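Local coordinates for protein N-acetylmuramoyl-L-alanine amidase (Peptoclostridium difficile, PDB 4RN7) that probably hydrolyses, through its zinc-binding amidase domain, the amide bond between N-acetylmuramic acid and L-alanine in bacterial peptidoglycan, at residues A92-W98 against I145-F151; A111-Q115 against D126-V130. All blocks are in the same frame, centred on the assembly; numbering follows the deposited sequence.

Contact 1 (A92-W98 against I145-F151); sequences ATGIETW and ILIECGF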
loop_
_atom_site.group_PDB
_atom_site.type_symbol
_atom_site.label_atom_id
_atom_site.label_comp_id
_atom_site.label_asym_id
_atom_site.label_seq_id
_atom_site.Cartn_x
_atom_site.Cartn_y
_atom_site.Cartn_z
ATOM N N ALA A 92 -8.491 14.549 -9.801
ATOM C CA ALA A 92 -8.787 13.113 -9.678
ATOM C C ALA A 92 -9.008 12.661 -8.232
ATOM O O ALA A 92 -8.380 13.187 -7.315
ATOM C CB ALA A 92 -7.680 12.284 -10.306
ATOM N N THR A 93 -9.891 11.682 -8.024
ATOM C CA THR A 93 -10.095 11.139 -6.677
ATOM C C THR A 93 -10.216 9.625 -6.659
ATOM O O THR A 93 -10.509 9.010 -7.682
ATOM C CB THR A 93 -11.363 11.693 -6.017
ATOM O OG1 THR A 93 -12.496 11.382 -6.836
ATOM C CG2 THR A 93 -11.255 13.191 -5.822
ATOM N N GLY A 94 -9.979 9.031 -5.495
ATOM C CA GLY A 94 -10.263 7.621 -5.314
ATOM C C GLY A 94 -9.033 6.751 -5.143
ATOM O O GLY A 94 -7.894 7.204 -5.284
ATOM N N ILE A 95 -9.276 5.478 -4.859
ATOM C CA ILE A 95 -8.205 4.540 -4.573
ATOM C C ILE A 95 -8.207 3.429 -5.623
ATOM O O ILE A 95 -9.276 2.974 -6.042
ATOM C CB ILE A 95 -8.422 3.950 -3.173
ATOM C CG1 ILE A 95 -8.184 5.037 -2.113
ATOM C CG2 ILE A 95 -7.502 2.755 -2.916
ATOM C CD1 ILE A 95 -8.328 4.546 -0.685
ATOM N N GLU A 96 -7.019 3.004 -6.054
ATOM C CA GLU A 96 -6.906 1.862 -6.955
ATOM C C GLU A 96 -5.787 0.984 -6.433
ATOM O O GLU A 96 -4.909 1.459 -5.712
ATOM C CB GLU A 96 -6.586 2.305 -8.388
ATOM C CG GLU A 96 -5.346 3.180 -8.519
ATOM C CD GLU A 96 -5.174 3.721 -9.924
ATOM O OE1 GLU A 96 -6.157 4.254 -10.475
ATOM O OE2 GLU A 96 -4.064 3.614 -10.485
ATOM N N THR A 97 -5.813 -0.292 -6.792
ATOM C CA THR A 97 -4.778 -1.211 -6.318
ATOM C C THR A 97 -4.114 -1.891 -7.507
ATOM O O THR A 97 -4.799 -2.412 -8.387
ATOM C CB THR A 97 -5.399 -2.266 -5.405
ATOM O OG1 THR A 97 -5.965 -1.622 -4.259
ATOM C CG2 THR A 97 -4.338 -3.270 -4.943
ATOM N N TRP A 98 -2.784 -1.861 -7.546
ATOM C CA TRP A 98 -2.019 -2.434 -8.647
ATOM C C TRP A 98 -1.521 -3.835 -8.312
ATOM O O TRP A 98 -1.290 -4.155 -7.144
ATOM C CB TRP A 98 -0.778 -1.589 -8.925
ATOM C CG TRP A 98 -1.024 -0.165 -9.324
ATOM C CD1 TRP A 98 -2.228 0.446 -9.538
ATOM C CD2 TRP A 98 -0.017 0.826 -9.563
ATOM N NE1 TRP A 98 -2.023 1.766 -9.898
ATOM C CE2 TRP A 98 -0.675 2.020 -9.911
ATOM C CE3 TRP A 98 1.385 0.817 -9.505
ATOM C CZ2 TRP A 98 0.025 3.199 -10.212
ATOM C CZ3 TRP A 98 2.074 1.989 -9.803
ATOM C CH2 TRP A 98 1.395 3.157 -10.153
ATOM N N ILE A 145 0.845 -6.402 -4.028
ATOM C CA ILE A 145 -0.013 -5.320 -4.507
ATOM C C ILE A 145 0.577 -3.973 -4.104
ATOM O O ILE A 145 1.398 -3.893 -3.179
ATOM C CB ILE A 145 -1.465 -5.430 -3.975
ATOM C CG1 ILE A 145 -1.498 -5.333 -2.438
ATOM C CG2 ILE A 145 -2.116 -6.723 -4.477
ATOM C CD1 ILE A 145 -2.907 -5.255 -1.845
ATOM N N LEU A 146 0.172 -2.921 -4.813
ATOM C CA LEU A 146 0.551 -1.564 -4.449
ATOM C C LEU A 146 -0.751 -0.795 -4.406
ATOM O O LEU A 146 -1.489 -0.773 -5.389
ATOM C CB LEU A 146 1.509 -0.947 -5.486
ATOM C CG LEU A 146 1.982 0.499 -5.247
ATOM C CD1 LEU A 146 3.365 0.713 -5.844
ATOM C CD2 LEU A 146 1.003 1.540 -5.815
ATOM N N ILE A 147 -1.041 -0.195 -3.254
ATOM C CA ILE A 147 -2.272 0.564 -3.114
ATOM C C ILE A 147 -1.982 2.044 -3.278
ATOM O O ILE A 147 -1.167 2.590 -2.536
ATOM C CB ILE A 147 -2.921 0.340 -1.743
ATOM C CG1 ILE A 147 -3.000 -1.157 -1.427
ATOM C CG2 ILE A 147 -4.344 0.930 -1.732
ATOM C CD1 ILE A 147 -3.351 -1.471 0.021
ATOM N N GLU A 148 -2.670 2.687 -4.231
ATOM C CA GLU A 148 -2.565 4.132 -4.438
ATOM C C GLU A 148 -3.682 4.770 -3.620
ATOM O O GLU A 148 -4.841 4.785 -4.041
ATOM C CB GLU A 148 -2.718 4.501 -5.920
ATOM C CG GLU A 148 -1.566 3.993 -6.825
ATOM C CD GLU A 148 -0.288 4.800 -6.676
ATOM O OE1 GLU A 148 -0.194 5.616 -5.744
ATOM O OE2 GLU A 148 0.645 4.619 -7.485
ATOM N N CYS A 149 -3.319 5.301 -2.457
ATOM C CA CYS A 149 -4.301 5.609 -1.417
ATOM C C CYS A 149 -4.971 6.977 -1.550
ATOM O O CYS A 149 -5.249 7.633 -0.540
ATOM C CB CYS A 149 -3.666 5.493 -0.035
ATOM S SG CYS A 149 -3.130 3.801 0.372
ATOM N N GLY A 150 -5.231 7.404 -2.780
ATOM C CA GLY A 150 -5.888 8.687 -2.999
ATOM C C GLY A 150 -4.914 9.597 -3.720
ATOM O O GLY A 150 -3.718 9.299 -3.765
ATOM N N PHE A 151 -5.416 10.686 -4.290
ATOM C CA PHE A 151 -4.594 11.605 -5.072
ATOM C C PHE A 151 -4.071 12.760 -4.236
ATOM O O PHE A 151 -4.816 13.661 -3.889
ATOM C CB PHE A 151 -5.396 12.147 -6.262
ATOM C CG PHE A 151 -5.468 11.188 -7.416
ATOM C CD1 PHE A 151 -6.294 10.077 -7.357
ATOM C CD2 PHE A 151 -4.677 11.372 -8.539
ATOM C CE1 PHE A 151 -6.344 9.167 -8.418
ATOM C CE2 PHE A 151 -4.713 10.468 -9.592
ATOM C CZ PHE A 151 -5.549 9.366 -9.530
HETATM O O HOH W 1 -5.530 6.217 -6.410
#

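Contact 2 (A111-Q115 against D126-V130); sequences AQTVQ and DRGIV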
loop_
_atom_site.group_PDB
_atom_site.type_symbol
_atom_site.label_atom_id
_atom_site.label_comp_id
_atom_site.label_asym_id
_atom_site.label_seq_id
_atom_site.Cartn_x
_atom_site.Cartn_y
_atom_site.Cartn_z
ATOM N N ALA A 111 -5.393 -8.241 -4.837
ATOM C CA ALA A 111 -5.710 -6.868 -5.208
ATOM C C ALA A 111 -7.210 -6.595 -5.146
ATOM O O ALA A 111 -7.636 -5.576 -4.603
ATOM C CB ALA A 111 -5.170 -6.555 -6.604
ATOM N N GLN A 112 -8.011 -7.492 -5.714
ATOM C CA GLN A 112 -9.453 -7.273 -5.734
ATOM C C GLN A 112 -10.053 -7.322 -4.327
ATOM O O GLN A 112 -10.908 -6.501 -3.976
ATOM C CB GLN A 112 -10.156 -8.275 -6.651
ATOM C CG GLN A 112 -11.641 -7.977 -6.843
ATOM C CD GLN A 112 -11.892 -6.610 -7.470
ATOM O OE1 GLN A 112 -11.848 -6.463 -8.691
ATOM N NE2 GLN A 112 -12.153 -5.603 -6.633
ATOM N N THR A 113 -9.604 -8.282 -3.523
ATOM C CA THR A 113 -10.117 -8.436 -2.164
ATOM C C THR A 113 -9.787 -7.204 -1.315
ATOM O O THR A 113 -10.674 -6.638 -0.660
ATOM C CB THR A 113 -9.586 -9.727 -1.514
ATOM O OG1 THR A 113 -10.017 -10.847 -2.294
ATOM C CG2 THR A 113 -10.110 -9.877 -0.097
ATOM N N VAL A 114 -8.525 -6.784 -1.345
ATOM C CA VAL A 114 -8.106 -5.586 -0.619
ATOM C C VAL A 114 -8.838 -4.340 -1.134
ATOM O O VAL A 114 -9.408 -3.580 -0.345
ATOM C CB VAL A 114 -6.580 -5.407 -0.660
ATOM C CG1 VAL A 114 -6.183 -4.001 -0.208
ATOM C CG2 VAL A 114 -5.904 -6.469 0.222
ATOM N N GLN A 115 -8.850 -4.144 -2.450
ATOM C CA GLN A 115 -9.564 -3.000 -3.042
ATOM C C GLN A 115 -11.041 -2.923 -2.640
ATOM O O GLN A 115 -11.521 -1.866 -2.217
ATOM C CB GLN A 115 -9.433 -3.015 -4.568
ATOM C CG GLN A 115 -10.246 -1.936 -5.281
ATOM C CD GLN A 115 -9.595 -0.567 -5.202
ATOM O OE1 GLN A 115 -8.402 -0.447 -4.919
ATOM N NE2 GLN A 115 -10.381 0.478 -5.460
ATOM N N ASP A 126 -14.220 4.011 -6.163
ATOM C CA ASP A 126 -13.598 2.721 -6.477
ATOM C C ASP A 126 -12.991 2.747 -7.888
ATOM O O ASP A 126 -13.693 2.560 -8.883
ATOM C CB ASP A 126 -14.649 1.609 -6.310
ATOM C CG ASP A 126 -14.123 0.225 -6.615
ATOM O OD1 ASP A 126 -12.912 0.056 -6.863
ATOM O OD2 ASP A 126 -14.945 -0.717 -6.590
ATOM N N ARG A 127 -11.685 2.999 -7.965
ATOM C CA ARG A 127 -10.981 3.055 -9.242
ATOM C C ARG A 127 -10.589 1.660 -9.739
ATOM O O ARG A 127 -10.023 1.521 -10.827
ATOM C CB ARG A 127 -9.742 3.954 -9.142
ATOM C CG ARG A 127 -10.057 5.398 -8.763
ATOM C CD ARG A 127 -8.791 6.247 -8.623
ATOM N NE ARG A 127 -8.068 6.385 -9.885
ATOM C CZ ARG A 127 -8.308 7.343 -10.773
ATOM N NH1 ARG A 127 -9.248 8.251 -10.544
ATOM N NH2 ARG A 127 -7.614 7.395 -11.897
ATOM N N GLY A 128 -10.903 0.634 -8.949
ATOM C CA GLY A 128 -10.690 -0.744 -9.365
ATOM C C GLY A 128 -9.256 -1.204 -9.204
ATOM O O GLY A 128 -8.473 -0.580 -8.487
ATOM N N ILE A 129 -8.919 -2.302 -9.877
ATOM C CA ILE A 129 -7.569 -2.851 -9.829
ATOM C C ILE A 129 -6.911 -2.710 -11.201
ATOM O O ILE A 129 -7.601 -2.675 -12.229
ATOM C CB ILE A 129 -7.571 -4.321 -9.371
ATOM C CG1 ILE A 129 -8.304 -5.213 -10.381
ATOM C CG2 ILE A 129 -8.210 -4.437 -7.993
ATOM C CD1 ILE A 129 -8.208 -6.705 -10.066
ATOM N N VAL A 130 -5.580 -2.614 -11.210
ATOM C CA VAL A 130 -4.829 -2.279 -12.420
ATOM C C VAL A 130 -3.564 -3.132 -12.511
ATOM O O VAL A 130 -2.865 -3.304 -11.517
ATOM C CB VAL A 130 -4.363 -0.801 -12.382
ATOM C CG1 VAL A 130 -3.717 -0.409 -13.696
ATOM C CG2 VAL A 130 -5.516 0.129 -12.067
HETATM O O HOH W 2 -12.883 -2.969 -7.585
#

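Contact 1 (A92-W98 against I145-F151)
Two neighbouring antiparallel strands, 95-98 and 145-149, pair in the mixed sheet of this zinc amidase domain, their axes 4.5 Å apart at 164°. W98 and L146 form a hydrogen-bonded pair, with W98 N to L146 O at 2.7 Å and L146 N to W98 O at 3.0 Å. T97 and I147 follow as a non-hydrogen-bonded pair. At E96 and E148 the strands begin to part: E148 N to E96 O is 3.0 Å, but the return bond, E96 N to E148 O, is weak at 3.5 Å. Beyond it a water donates to both G94 O (2.8 Å) and E148 O (2.9 Å), filling the gap. Past the corner at G150, F151 points its CB toward 92-98, and A92 CB sits over its ring in a CH-pi contact, 3.5 Å from the centroid. G94 and G150 adopt backbone angles that would press a CB against the preceding carbonyl.

T97 and I147 point to the side covered by helix 107-122, mostly apolar, where T97 OG1 hydrogen-bonds Q115, and I95 CG2 meets I147 CG2 at 3.8 Å. E96, W98, L146 and E148 lie on the other face. There L146 CD2 packs on the indole face, 4.1 Å from the six-membered ring centroid of W98, while W98 NE1 donates to E96 OE2 at 2.8 Å; E96 OE1 is salt-bridged to R127. E148 OE2 lies over the indole, 3.1 Å from W98 CH2. Its side chain, about 5 Å from the zinc but not a ligand as H12, E28 and H82 are, is placed like the probable catalytic glutamate of Amidase_3 enzymes.

Contact 2 (A111-Q115 against D126-V130)
I129 lays its CG2 methyl against helix 107-122, 3.6 Å from A111 O, 4.0 Å from A111 CB and 3.9 Å from Q115 CB. It thus spans one helical turn, the one closed by the bond from Q115 N to A111 O (2.9 Å). At the start of the strand the contact turns polar. Q115 NE2 donates to D126 OD1 at 2.9 Å, and the same OD1 accepts from G128 N at 3.0 Å, making an Asx turn. A water bridges the edge, accepting from Q112 NE2 (2.9 Å) and donating to D126 OD1 (3.1 Å), while Q112 NE2 also bonds to S116. The Q115 amide reaches further, to T97 OG1 and I95 O, and so ties its helix to two strands. Helix and strand run nearly antiparallel, 162° apart, as consecutive elements of the beta-alpha-beta unit 95-99, 107-122, 126-131: the helix packs on one face of the sheet, with V114 touching I145 and I147 of strand 144-151 and V178 of helix 164-185.

In the fold
Strand 95-99 leads into helix 107-122, which returns the chain to edge strand 126-131, beside the strand it left; contact 2 closes this short loop, with 10 residues between its segments. The chain then passes through helix 135-139 and enters the sheet again as strand 144-151, on the other side of strand 95-99, where contact 1 closes a wider loop of 46 residues that contains contact 2 whole. The two meet through probable hydrogen bonds, T97 OG1 to Q115 OE1 and I95 O to Q115 NE2, both 2.8 Å. Together they join strand 144-151, parallel to strand 77-84 with its zinc ligand H82 and antiparallel to 95-99, to the sheet edge and its covering helix.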